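Local coordinates for protein alpha-amylase G-6 (Bacillus halodurans, PDB 2C3V) that probably binds starch through its C-terminal family 25 carbohydrate-binding module, the part of the amylase described here, at residues A[9-15]-A[84-90]; A[23-27]-A[38-42]. All coordinates share one frame. Residue numbers count along the deposited sequence, not the author numbering.

Interaction 1. Residues A[9-15]-A[84-90]; sequences ATDITIY and FSSGVHT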
ATOM      1  N   ALA A   9     -11.394   1.695  13.156  1.00 30.18           N
ATOM      2  CA  ALA A   9     -10.418   2.335  12.287  1.00 27.87           C
ATOM      3  C   ALA A   9     -11.104   2.905  11.067  1.00 25.45           C
ATOM      4  O   ALA A   9     -12.194   2.402  10.657  1.00 25.44           O
ATOM      5  CB  ALA A   9      -9.372   1.300  11.900  1.00 27.28           C
ATOM      6  N   THR A  10     -10.461   3.938  10.485  1.00 22.64           N
ATOM      7  CA  THR A  10     -10.972   4.659   9.350  1.00 20.73           C
ATOM      8  C   THR A  10      -9.894   4.671   8.275  1.00 17.62           C
ATOM      9  O   THR A  10      -9.919   3.796   7.375  1.00 17.21           O
ATOM     10  CB  THR A  10     -11.359   6.025   9.878  1.00 22.20           C
ATOM     11  OG1 THR A  10     -12.561   5.879  10.646  1.00 25.62           O
ATOM     12  CG2 THR A  10     -11.769   6.937   8.913  1.00 22.77           C
ATOM     13  N   ASP A  11      -8.884   5.528   8.368  1.00 16.66           N
ATOM     14  CA  ASP A  11      -7.854   5.574   7.345  1.00 15.51           C
ATOM     15  C   ASP A  11      -7.082   4.280   7.238  1.00 15.12           C
ATOM     16  O   ASP A  11      -6.952   3.561   8.202  1.00 15.14           O
ATOM     17  CB  ASP A  11      -6.871   6.718   7.622  1.00 15.55           C
ATOM     18  CG  ASP A  11      -7.508   8.091   7.569  1.00 17.22           C
ATOM     19  OD1 ASP A  11      -6.885   9.052   8.118  1.00 21.07           O
ATOM     20  OD2 ASP A  11      -8.543   8.298   6.958  1.00 16.52           O
ATOM     21  N   ILE A  12      -6.508   4.049   6.061  1.00 13.81           N
ATOM     22  CA  ILE A  12      -5.685   2.869   5.753  1.00 11.72           C
ATOM     23  C   ILE A  12      -4.227   3.303   5.671  1.00 12.27           C
ATOM     24  O   ILE A  12      -3.824   4.028   4.753  1.00 14.32           O
ATOM     25  CB  ILE A  12      -6.185   2.174   4.453  1.00 12.71           C
ATOM     26  CG1 ILE A  12      -7.658   1.823   4.566  1.00 13.79           C
ATOM     27  CG2 ILE A  12      -5.373   0.982   4.168  1.00 14.86           C
ATOM     28  CD1 ILE A  12      -8.352   1.415   3.277  1.00 14.99           C
ATOM     29  N   THR A  13      -3.452   2.895   6.658  1.00 13.09           N
ATOM     30  CA  THR A  13      -2.056   3.194   6.712  1.00 13.52           C
ATOM     31  C   THR A  13      -1.215   1.949   6.452  1.00 12.50           C
ATOM     32  O   THR A  13      -1.429   0.886   7.078  1.00 12.11           O
ATOM     33  CB  THR A  13      -1.667   3.782   8.094  1.00 14.18           C
ATOM     34  OG1 THR A  13      -2.402   5.021   8.315  1.00 16.41           O
ATOM     35  CG2 THR A  13      -0.156   4.088   8.143  1.00 14.90           C
ATOM     36  N   ILE A  14      -0.264   2.062   5.522  1.00 12.26           N
ATOM     37  CA  ILE A  14       0.532   0.975   5.047  1.00 12.86           C
ATOM     38  C   ILE A  14       1.994   1.338   5.133  1.00 14.08           C
ATOM     39  O   ILE A  14       2.404   2.345   4.580  1.00 13.37           O
ATOM     40  CB  ILE A  14       0.189   0.645   3.576  1.00 12.88           C
ATOM     41  CG1 ILE A  14      -1.292   0.248   3.457  1.00 14.31           C
ATOM     42  CG2 ILE A  14       1.098  -0.429   2.994  1.00 13.60           C
ATOM     43  CD1 ILE A  14      -1.857   0.461   2.090  1.00 12.09           C
ATOM     44  N   TYR A  15       2.775   0.473   5.779  1.00 14.46           N
ATOM     45  CA  TYR A  15       4.232   0.479   5.756  1.00 12.65           C
ATOM     46  C   TYR A  15       4.687  -0.610   4.809  1.00 12.62           C
ATOM     47  O   TYR A  15       4.069  -1.660   4.799  1.00 14.31           O
ATOM     48  CB  TYR A  15       4.754   0.223   7.178  1.00 14.30           C
ATOM     49  CG  TYR A  15       4.412   1.291   8.174  1.00 14.11           C
ATOM     50  CD1 TYR A  15       5.295   2.340   8.429  1.00 16.41           C
ATOM     51  CD2 TYR A  15       3.219   1.285   8.820  1.00 14.80           C
ATOM     52  CE1 TYR A  15       4.976   3.330   9.362  1.00 14.73           C
ATOM     53  CE2 TYR A  15       2.869   2.277   9.689  1.00 16.56           C
ATOM     54  CZ  TYR A  15       3.755   3.308   9.958  1.00 15.78           C
ATOM     55  OH  TYR A  15       3.351   4.275  10.884  1.00 18.15           O
ATOM     56  N   PHE A  84      -5.757  -4.384   2.042  1.00 15.00           N
ATOM     57  CA  PHE A  84      -5.526  -3.676   3.310  1.00 14.15           C
ATOM     58  C   PHE A  84      -6.837  -3.023   3.755  1.00 14.25           C
ATOM     59  O   PHE A  84      -7.491  -2.285   2.998  1.00 16.16           O
ATOM     60  CB  PHE A  84      -4.491  -2.594   3.132  1.00 15.15           C
ATOM     61  CG  PHE A  84      -3.175  -3.076   2.775  1.00 15.54           C
ATOM     62  CD1 PHE A  84      -2.322  -3.548   3.736  1.00 14.47           C
ATOM     63  CD2 PHE A  84      -2.695  -2.976   1.459  1.00 14.97           C
ATOM     64  CE1 PHE A  84      -1.040  -3.966   3.415  1.00 15.24           C
ATOM     65  CE2 PHE A  84      -1.378  -3.402   1.122  1.00 14.69           C
ATOM     66  CZ  PHE A  84      -0.567  -3.891   2.121  1.00 13.53           C
ATOM     67  N   SER A  85      -7.177  -3.203   5.045  1.00 14.41           N
ATOM     68  CA  SER A  85      -8.402  -2.676   5.580  1.00 15.37           C
ATOM     69  C   SER A  85      -8.122  -1.405   6.361  1.00 14.94           C
ATOM     70  O   SER A  85      -6.959  -1.081   6.651  1.00 15.49           O
ATOM     71  CB  SER A  85      -9.106  -3.719   6.493  1.00 15.98           C
ATOM     72  OG  SER A  85      -9.345  -4.946   5.795  1.00 24.24           O
ATOM     73  N   SER A  86      -9.182  -0.728   6.744  1.00 15.73           N
ATOM     74  CA  SER A  86      -9.092   0.357   7.722  1.00 14.26           C
ATOM     75  C   SER A  86      -8.172  -0.093   8.882  1.00 15.65           C
ATOM     76  O   SER A  86      -8.209  -1.221   9.378  1.00 18.04           O
ATOM     77  CB  SER A  86     -10.452   0.781   8.252  1.00 15.17           C
ATOM     78  OG  SER A  86     -11.220   1.393   7.268  1.00 16.27           O
ATOM     79  N   GLY A  87      -7.259   0.778   9.221  1.00 15.52           N
ATOM     80  CA  GLY A  87      -6.244   0.457  10.216  1.00 15.72           C
ATOM     81  C   GLY A  87      -4.830   0.533   9.650  1.00 15.47           C
ATOM     82  O   GLY A  87      -4.622   1.025   8.537  1.00 16.50           O
ATOM     83  N   VAL A  88      -3.880  -0.000  10.390  1.00 14.47           N
ATOM     84  CA  VAL A  88      -2.461   0.076  10.100  1.00 14.41           C
ATOM     85  C   VAL A  88      -1.921  -1.305   9.893  1.00 14.24           C
ATOM     86  O   VAL A  88      -2.301  -2.221  10.577  1.00 15.57           O
ATOM     87  CB  VAL A  88      -1.678   0.723  11.314  1.00 14.69           C
ATOM     88  CG1 VAL A  88      -0.222   0.852  11.015  1.00 14.98           C
ATOM     89  CG2 VAL A  88      -2.255   2.066  11.669  1.00 15.88           C
ATOM     90  N   HIS A  89      -1.045  -1.428   8.903  1.00 13.33           N
ATOM     91  CA  HIS A  89      -0.467  -2.699   8.434  1.00 12.64           C
ATOM     92  C   HIS A  89       0.920  -2.532   7.855  1.00 11.29           C
ATOM     93  O   HIS A  89       1.260  -1.427   7.409  1.00 13.10           O
ATOM     94  CB  HIS A  89      -1.330  -3.312   7.276  1.00 14.11           C
ATOM     95  CG  HIS A  89      -2.792  -3.104   7.419  1.00 14.61           C
ATOM     96  ND1 HIS A  89      -3.619  -3.999   8.051  1.00 16.70           N
ATOM     97  CD2 HIS A  89      -3.575  -2.068   7.051  1.00 12.52           C
ATOM     98  CE1 HIS A  89      -4.849  -3.513   8.057  1.00 14.15           C
ATOM     99  NE2 HIS A  89      -4.851  -2.339   7.451  1.00 14.26           N
ATOM    100  N   THR A  90       1.742  -3.572   7.981  1.00 12.65           N
ATOM    101  CA  THR A  90       3.087  -3.575   7.481  1.00 12.55           C
ATOM    102  C   THR A  90       3.294  -4.781   6.557  1.00 13.13           C
ATOM    103  O   THR A  90       3.045  -5.907   6.923  1.00 14.25           O
ATOM    104  CB  THR A  90       4.085  -3.628   8.648  1.00 12.68           C
ATOM    105  OG1 THR A  90       4.007  -2.415   9.377  1.00 14.46           O
ATOM    106  CG2 THR A  90       5.465  -3.632   8.203  1.00 14.63           C
TER
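Residues 12-15 and 87-90 run side by side as parallel strands, their axes 4.8 Å apart at closest approach and 15° off parallel. Hydrogen bonds alternate in direction as parallel pairing requires: Gly87 N to Asp11 O (3.0 Å), Thr13 N to Gly87 O (2.9 Å), His89 N to Thr13 O (3.0 Å) and Tyr15 N to His89 O (2.9 Å). The pairing begins where the chain leaves strand 74-85 and turns at Ser86 into the next strand. There Ser86 OG donates to Thr10 O (2.7 Å), tying the turn to the N-terminal segment. Gly87 has a phi of 119°, an angle that would jam a CB against the preceding carbonyl.

Ile12 and Ile14 point to one face of the sheet, into the core. Phe84, still on the preceding strand, meets both: Ile12 CG2 lies 3.8 Å from Phe84 CB, and Ile14 CG1 sits over the Phe84 ring in a CH-pi contact, 3.9 Å from its centroid. His89, on the same face, folds back so that its NE2 donates to Ser85 O at 2.6 Å, across the turn at Ser86. On the other face, Tyr15 CE2 packs against Val88 CG1 (3.7 Å).

Strand 12-16 lies between strands 52-55 and 87-92 in a mixed sheet, and Thr13 OG1 hydrogen-bonds Thr54 OG1. Across the core, Ile12 and Ile14 of this sheet touch Leu63 and Phe67, respectively, of strand 62-68 in the opposing sheet of the beta-sandwich, where Phe84, on the adjacent strand 74-85, packs beside both.

Interaction 2. Residues A[23-27]-A[38-42]; sequences PHIHY and PGVPL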
ATOM      1  N   PRO A  23       9.246   4.457  -4.911  1.00 14.39           N
ATOM      2  CA  PRO A  23       8.136   3.494  -4.749  1.00 12.55           C
ATOM      3  C   PRO A  23       6.779   4.220  -4.791  1.00 12.85           C
ATOM      4  O   PRO A  23       6.613   5.310  -4.287  1.00 13.87           O
ATOM      5  CB  PRO A  23       8.372   2.907  -3.354  1.00 13.14           C
ATOM      6  CG  PRO A  23       9.076   3.988  -2.611  1.00 14.90           C
ATOM      7  CD  PRO A  23       9.941   4.708  -3.646  1.00 13.91           C
ATOM      8  N   HIS A  24       5.794   3.528  -5.391  1.00 12.06           N
ATOM      9  CA  HIS A  24       4.417   4.002  -5.544  1.00 11.90           C
ATOM     10  C   HIS A  24       3.461   2.875  -5.171  1.00 12.38           C
ATOM     11  O   HIS A  24       3.765   1.731  -5.345  1.00 12.72           O
ATOM     12  CB  HIS A  24       4.149   4.402  -7.053  1.00 12.66           C
ATOM     13  CG  HIS A  24       4.808   5.683  -7.459  1.00 13.51           C
ATOM     14  ND1 HIS A  24       6.169   5.858  -7.448  1.00 16.02           N
ATOM     15  CD2 HIS A  24       4.294   6.826  -7.930  1.00 14.74           C
ATOM     16  CE1 HIS A  24       6.454   7.112  -7.759  1.00 18.42           C
ATOM     17  NE2 HIS A  24       5.339   7.721  -8.083  1.00 15.32           N
ATOM     18  N   ILE A  25       2.293   3.285  -4.697  1.00 12.63           N
ATOM     19  CA  ILE A  25       1.170   2.393  -4.481  1.00 12.68           C
ATOM     20  C   ILE A  25       0.079   2.709  -5.495  1.00 12.10           C
ATOM     21  O   ILE A  25      -0.357   3.800  -5.617  1.00 13.20           O
ATOM     22  CB  ILE A  25       0.667   2.442  -3.009  1.00 12.83           C
ATOM     23  CG1 ILE A  25      -0.389   1.339  -2.776  1.00 11.30           C
ATOM     24  CG2 ILE A  25       0.054   3.825  -2.560  1.00 12.72           C
ATOM     25  CD1 ILE A  25      -0.968   1.287  -1.392  1.00 13.26           C
ATOM     26  N   HIS A  26      -0.377   1.688  -6.177  1.00 10.79           N
ATOM     27  CA  HIS A  26      -1.430   1.746  -7.191  1.00 10.74           C
ATOM     28  C   HIS A  26      -2.567   0.918  -6.536  1.00 10.53           C
ATOM     29  O   HIS A  26      -2.371  -0.233  -6.119  1.00 11.76           O
ATOM     30  CB  HIS A  26      -0.906   1.091  -8.430  1.00 12.68           C
ATOM     31  CG  HIS A  26      -1.902   0.908  -9.535  1.00 12.14           C
ATOM     32  ND1 HIS A  26      -2.659   1.931 -10.053  1.00 13.44           N
ATOM     33  CD2 HIS A  26      -2.265  -0.209 -10.217  1.00 13.01           C
ATOM     34  CE1 HIS A  26      -3.404   1.456 -11.046  1.00 14.26           C
ATOM     35  NE2 HIS A  26      -3.193   0.165 -11.153  1.00 11.60           N
ATOM     36  N   TYR A  27      -3.758   1.467  -6.475  1.00 12.04           N
ATOM     37  CA  TYR A  27      -4.841   0.873  -5.688  1.00 11.32           C
ATOM     38  C   TYR A  27      -6.212   1.280  -6.116  1.00 12.54           C
ATOM     39  O   TYR A  27      -6.407   2.326  -6.759  1.00 11.91           O
ATOM     40  CB  TYR A  27      -4.656   1.213  -4.178  1.00 11.87           C
ATOM     41  CG  TYR A  27      -4.875   2.654  -3.843  1.00 13.38           C
ATOM     42  CD1 TYR A  27      -6.155   3.101  -3.506  1.00 14.30           C
ATOM     43  CD2 TYR A  27      -3.853   3.596  -3.875  1.00 13.94           C
ATOM     44  CE1 TYR A  27      -6.386   4.454  -3.212  1.00 14.74           C
ATOM     45  CE2 TYR A  27      -4.105   4.953  -3.579  1.00 14.61           C
ATOM     46  CZ  TYR A  27      -5.372   5.335  -3.224  1.00 14.73           C
ATOM     47  OH  TYR A  27      -5.646   6.643  -2.967  1.00 18.79           O
ATOM     48  N   PRO A  38       1.481   6.124 -12.230  1.00 16.75           N
ATOM     49  CA  PRO A  38       1.982   4.992 -11.402  1.00 16.85           C
ATOM     50  C   PRO A  38       1.375   4.906 -10.003  1.00 14.91           C
ATOM     51  O   PRO A  38       1.752   4.003  -9.266  1.00 16.28           O
ATOM     52  CB  PRO A  38       3.457   5.332 -11.256  1.00 16.66           C
ATOM     53  CG  PRO A  38       3.432   6.792 -11.212  1.00 18.64           C
ATOM     54  CD  PRO A  38       2.357   7.317 -12.144  1.00 16.94           C
ATOM     55  N   GLY A  39       0.423   5.774  -9.671  1.00 14.95           N
ATOM     56  CA  GLY A  39      -0.160   5.802  -8.335  1.00 13.51           C
ATOM     57  C   GLY A  39       0.511   6.830  -7.427  1.00 14.96           C
ATOM     58  O   GLY A  39       1.100   7.830  -7.879  1.00 16.63           O
ATOM     59  N   VAL A  40       0.317   6.619  -6.135  1.00 14.21           N
ATOM     60  CA  VAL A  40       0.643   7.580  -5.096  1.00 14.52           C
ATOM     61  C   VAL A  40       2.052   7.266  -4.612  1.00 15.38           C
ATOM     62  O   VAL A  40       2.333   6.112  -4.292  1.00 14.90           O
ATOM     63  CB  VAL A  40      -0.399   7.495  -3.917  1.00 15.33           C
ATOM     64  CG1 VAL A  40       0.066   8.377  -2.777  1.00 16.98           C
ATOM     65  CG2 VAL A  40      -1.791   7.888  -4.362  1.00 16.37           C
ATOM     66  N   PRO A  41       2.946   8.245  -4.443  1.00 15.37           N
ATOM     67  CA  PRO A  41       4.253   7.924  -3.848  1.00 17.13           C
ATOM     68  C   PRO A  41       4.173   7.524  -2.357  1.00 17.79           C
ATOM     69  O   PRO A  41       3.310   8.000  -1.635  1.00 17.59           O
ATOM     70  CB  PRO A  41       5.067   9.196  -4.043  1.00 18.51           C
ATOM     71  CG  PRO A  41       4.260  10.090  -4.732  1.00 17.48           C
ATOM     72  CD  PRO A  41       2.865   9.653  -4.856  1.00 15.56           C
ATOM     73  N   LEU A  42       5.081   6.652  -1.939  1.00 16.80           N
ATOM     74  CA  LEU A  42       5.267   6.347  -0.515  1.00 15.61           C
ATOM     75  C   LEU A  42       6.576   7.070  -0.123  1.00 16.12           C
ATOM     76  O   LEU A  42       7.551   7.162  -0.858  1.00 16.30           O
ATOM     77  CB  LEU A  42       5.372   4.823  -0.287  1.00 16.73           C
ATOM     78  CG  LEU A  42       4.183   3.928  -0.704  1.00 17.13           C
ATOM     79  CD1 LEU A  42       4.546   3.069  -1.826  1.00 14.97           C
ATOM     80  CD2 LEU A  42       3.762   2.999   0.372  1.00 17.33           C
TER
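An antiparallel beta hairpin joins strand 24-29 to the short strand 40-41, which forms an edge of the second sheet in the beta-sandwich module. Pro38, preceded by a cis peptide bond, starts the return segment over His24: its O is 3.3 Å from His24 CB, and its CG is 3.4 Å from His24 CD2. At Gly39 the chain draws close to the partner strand, CA lying 3.4 Å from Ile25 O. A CB here would clash with that oxygen, and the phi of 95° also suits a residue without one. Val40 then makes the hydrogen-bonded pair with Ile25, Val40 N to Ile25 O and Ile25 N to Val40 O both measuring 2.9 Å. The Val40 side chain points to the same face as that of Ile25, with Val40 CB 3.9 Å from Ile25 CG2, and Val40 CG2 3.8 Å from Tyr27 CE2 at the ring edge. Pro41 occupies the non-hydrogen-bonded position opposite His24, where a proline needs no amide proton, and its CA lies over the imidazole face, 4.3 Å from the centroid, in a CH-pi contact. Leu42 ends the segment by donating its N to Pro23 O at 3.1 Å. With Ile25 and Val40 it packs on Val53 of strand 52-55 in the other sheet, while Tyr27 packs on Ile55, and Leu42 CD1 comes within 4.1 Å of both Pro23 CB and Ile25 CB.

In the fold
Interaction 2 is nested along the chain within the loop closed by interaction 1: strand 12-16 is followed directly by strand 24-29 and its hairpin, and strand 87-92 arrives only near the end. The centres of the two interactions lie about 15 Å apart, on opposite sides of the chain's centre. Interaction 1 pairs two strands of the mixed sheet, but its residues 84-85 belong to strand 74-85 of the antiparallel sheet, which also holds interaction 2, at the opposite edge. The two contacts meet in the core, where Ile14 CD1 is 3.7 Å from Ile25 CD1. Interaction 1 brings the module's two ends together, whereas interaction 2 is a local hairpin; both belong to one helix-free beta-sandwich.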